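Local coordinates for Alpha/beta hydrolase family protein (PDB 3OOS) that is probably a hydrolase of the alpha/beta fold, with a substrate that is not established, at residues F145-S150 with K166-E171. Numbering follows the deposited sequence. Where two conformers were deposited one is given.
Sequences FNRIVS and KALSRE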
ATOM      1  N   PHE A 145       9.667  -2.159  20.021  1.00 16.21           N
ATOM      2  CA  PHE A 145       8.410  -1.420  20.282  1.00 16.01           C
ATOM      3  C   PHE A 145       8.577   0.014  20.795  1.00 15.98           C
ATOM      4  O   PHE A 145       8.019   0.952  20.212  1.00 15.70           O
ATOM      5  CB  PHE A 145       7.486  -2.215  21.217  1.00 16.00           C
ATOM      6  CG  PHE A 145       6.218  -1.486  21.600  1.00 16.34           C
ATOM      7  CD1 PHE A 145       5.113  -1.487  20.751  1.00 16.27           C
ATOM      8  CD2 PHE A 145       6.126  -0.816  22.818  1.00 16.42           C
ATOM      9  CE1 PHE A 145       3.937  -0.819  21.107  1.00 16.53           C
ATOM     10  CE2 PHE A 145       4.956  -0.146  23.181  1.00 16.82           C
ATOM     11  CZ  PHE A 145       3.861  -0.150  22.325  1.00 16.36           C
ATOM     12  N   ASN A 146       9.322   0.177  21.885  1.00 16.08           N
ATOM     13  CA  ASN A 146       9.490   1.493  22.498  1.00 16.27           C
ATOM     14  C   ASN A 146      10.141   2.502  21.564  1.00 15.88           C
ATOM     15  O   ASN A 146       9.693   3.649  21.475  1.00 15.95           O
ATOM     16  CB  ASN A 146      10.277   1.398  23.807  1.00 16.67           C
ATOM     17  CG  ASN A 146       9.486   0.731  24.919  1.00 18.05           C
ATOM     18  OD1 ASN A 146       8.271   0.911  25.035  1.00 18.48           O
ATOM     19  ND2 ASN A 146      10.180  -0.039  25.752  1.00 19.40           N
ATOM     20  N   ARG A 147      11.185   2.068  20.858  1.00 15.44           N
ATOM     21  CA  ARG A 147      11.888   2.947  19.928  1.00 15.21           C
ATOM     22  C   ARG A 147      10.972   3.357  18.780  1.00 14.92           C
ATOM     23  O   ARG A 147      10.959   4.522  18.377  1.00 14.98           O
ATOM     24  CB  ARG A 147      13.172   2.291  19.396  1.00 15.13           C
ATOM     25  CG  ARG A 147      14.008   3.183  18.463  1.00 15.06           C
ATOM     26  CD  ARG A 147      14.292   4.551  19.073  1.00 15.02           C
ATOM     27  NE  ARG A 147      14.978   5.438  18.137  1.00 14.93           N
ATOM     28  CZ  ARG A 147      15.082   6.758  18.284  1.00 15.80           C
ATOM     29  NH1 ARG A 147      14.540   7.368  19.334  1.00 16.74           N
ATOM     30  NH2 ARG A 147      15.728   7.471  17.375  1.00 15.95           N
ATOM     31  N   ILE A 148      10.199   2.396  18.276  1.00 14.79           N
ATOM     32  CA  ILE A 148       9.298   2.634  17.148  1.00 14.68           C
ATOM     33  C   ILE A 148       8.170   3.606  17.509  1.00 14.58           C
ATOM     34  O   ILE A 148       7.813   4.471  16.705  1.00 14.58           O
ATOM     35  CB  ILE A 148       8.765   1.297  16.554  1.00 14.76           C
ATOM     36  CG1 ILE A 148       9.900   0.546  15.835  1.00 15.22           C
ATOM     37  CG2 ILE A 148       7.573   1.525  15.617  1.00 14.98           C
ATOM     38  CD1 ILE A 148      10.608   1.351  14.759  1.00 15.97           C
ATOM     39  N   VAL A 149       7.631   3.484  18.719  1.00 14.55           N
ATOM     40  CA  VAL A 149       6.631   4.440  19.205  1.00 14.74           C
ATOM     41  C   VAL A 149       7.209   5.861  19.180  1.00 14.71           C
ATOM     42  O   VAL A 149       6.561   6.796  18.688  1.00 15.09           O
ATOM     43  CB  VAL A 149       6.123   4.079  20.626  1.00 14.82           C
ATOM     44  CG1 VAL A 149       5.335   5.237  21.242  1.00 15.30           C
ATOM     45  CG2 VAL A 149       5.257   2.825  20.575  1.00 15.19           C
ATOM     46  N   SER A 150       8.433   6.002  19.691  1.00 14.69           N
ATOM     47  CA  SER A 150       9.111   7.294  19.737  0.50 14.65           C
ATOM     48  C   SER A 150       9.360   7.862  18.340  1.00 14.46           C
ATOM     49  O   SER A 150       9.127   9.047  18.097  1.00 14.65           O
ATOM     50  CB  SER A 150      10.426   7.188  20.509  0.50 14.78           C
ATOM     51  OG  SER A 150      11.054   8.452  20.601  0.50 14.94           O
ATOM     52  N   LYS A 166      15.386  13.700   9.165  1.00 14.15           N
ATOM     53  CA  LYS A 166      16.327  12.981   8.302  1.00 14.28           C
ATOM     54  C   LYS A 166      16.880  11.739   9.001  1.00 13.85           C
ATOM     55  O   LYS A 166      16.884  10.645   8.428  1.00 13.74           O
ATOM     56  CB  LYS A 166      17.468  13.906   7.862  1.00 14.86           C
ATOM     57  CG  LYS A 166      18.496  13.250   6.957  1.00 16.81           C
ATOM     58  CD  LYS A 166      19.625  14.206   6.604  1.00 19.67           C
ATOM     59  CE  LYS A 166      20.655  13.529   5.716  1.00 21.24           C
ATOM     60  NZ  LYS A 166      21.730  14.468   5.299  1.00 23.07           N
ATOM     61  N   ALA A 167      17.336  11.918  10.240  1.00 13.45           N
ATOM     62  CA  ALA A 167      17.897  10.823  11.027  1.00 13.06           C
ATOM     63  C   ALA A 167      16.864   9.726  11.289  1.00 12.82           C
ATOM     64  O   ALA A 167      17.156   8.540  11.117  1.00 12.69           O
ATOM     65  CB  ALA A 167      18.475  11.353  12.338  1.00 13.02           C
ATOM     66  N   LEU A 168      15.657  10.128  11.683  1.00 12.52           N
ATOM     67  CA  LEU A 168      14.579   9.180  11.975  1.00 12.34           C
ATOM     68  C   LEU A 168      14.151   8.380  10.747  1.00 12.04           C
ATOM     69  O   LEU A 168      13.886   7.174  10.842  1.00 11.74           O
ATOM     70  CB  LEU A 168      13.367   9.912  12.562  1.00 12.53           C
ATOM     71  CG  LEU A 168      13.561  10.594  13.917  1.00 13.46           C
ATOM     72  CD1 LEU A 168      12.404  11.527  14.186  1.00 14.37           C
ATOM     73  CD2 LEU A 168      13.710   9.572  15.039  1.00 14.59           C
ATOM     74  N   SER A 169      14.080   9.057   9.604  1.00 11.91           N
ATOM     75  CA  SER A 169      13.701   8.421   8.345  1.00 12.09           C
ATOM     76  C   SER A 169      14.736   7.385   7.926  1.00 11.99           C
ATOM     77  O   SER A 169      14.379   6.315   7.424  1.00 11.85           O
ATOM     78  CB  SER A 169      13.523   9.471   7.251  1.00 12.46           C
ATOM     79  OG  SER A 169      12.515  10.395   7.625  1.00 14.36           O
ATOM     80  N   ARG A 170      16.011   7.712   8.148  1.00 12.01           N
ATOM     81  CA  ARG A 170      17.122   6.807   7.866  0.50 12.26           C
ATOM     82  C   ARG A 170      17.034   5.567   8.754  1.00 11.94           C
ATOM     83  O   ARG A 170      17.143   4.436   8.278  1.00 11.67           O
ATOM     84  CB  ARG A 170      18.453   7.530   8.095  0.50 12.67           C
ATOM     85  CG  ARG A 170      19.688   6.708   7.767  0.50 14.12           C
ATOM     86  CD  ARG A 170      19.849   6.548   6.272  0.50 16.22           C
ATOM     87  NE  ARG A 170      21.112   5.906   5.923  0.50 17.67           N
ATOM     88  CZ  ARG A 170      21.606   5.863   4.690  0.50 18.45           C
ATOM     89  NH1 ARG A 170      20.948   6.431   3.690  0.50 19.11           N
ATOM     90  NH2 ARG A 170      22.761   5.259   4.456  0.50 19.00           N
ATOM     91  N   GLU A 171      16.841   5.797  10.052  1.00 11.56           N
ATOM     92  CA  GLU A 171      16.721   4.713  11.024  1.00 11.16           C
ATOM     93  C   GLU A 171      15.570   3.776  10.649  1.00 11.09           C
ATOM     94  O   GLU A 171      15.721   2.550  10.681  1.00 11.07           O
ATOM     95  CB  GLU A 171      16.513   5.290  12.432  1.00 11.40           C
ATOM     96  CG  GLU A 171      16.615   4.276  13.563  1.00 11.87           C
ATOM     97  CD  GLU A 171      16.568   4.921  14.941  1.00 12.99           C
ATOM     98  OE1 GLU A 171      16.464   6.163  15.025  1.00 13.80           O
ATOM     99  OE2 GLU A 171      16.640   4.184  15.943  1.00 14.30           O
TER
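The guanidinium of R147 meets the carboxylate of E171 at its edge, while the methyl L168 CD2 comes in obliquely, 3.7 Å from R147 NH2. R147 presents the side of its guanidinium, NE and NH2 each taking one oxygen: R147 NE donates to E171 OE2 over 3.0 Å, and R147 NH2 donates to E171 OE1 over 2.8 Å. Both bonds are nearly straight, and both oxygens lie close to the guanidinium plane. The glutamate fits less flatly, its carboxylate plane turned 33° from that of the arginine. E171 OE1 offers its syn lone pair, whereas E171 OE2 is approached from its syn side, with the donor lifted 31° from the carboxylate plane. This salt bridge illustrates how two bonds fix what a single bond would leave able to swivel. The side chains cross at about a right angle: E171 reaches out extended, and a bend at chi2 of 51° in R147 brings NE and NH2 to the carboxylate together. R147 NH1 takes no part in the pair and is hydrogen-bonded to a glycerol that was probably a crystallisation additive. Beside this polar clasp the two helices meet through apolar side chains, L168 packing on I151, A154 and L155, and I148 on W172 and M175. The bridge thus lies at the margin of a helix-helix interface, joining helices 145-155 and 162-176. Both belong to the helical insertion between strands 116-122 and 224-229, the usual place of the cap, or lid, in an alpha/beta hydrolase fold.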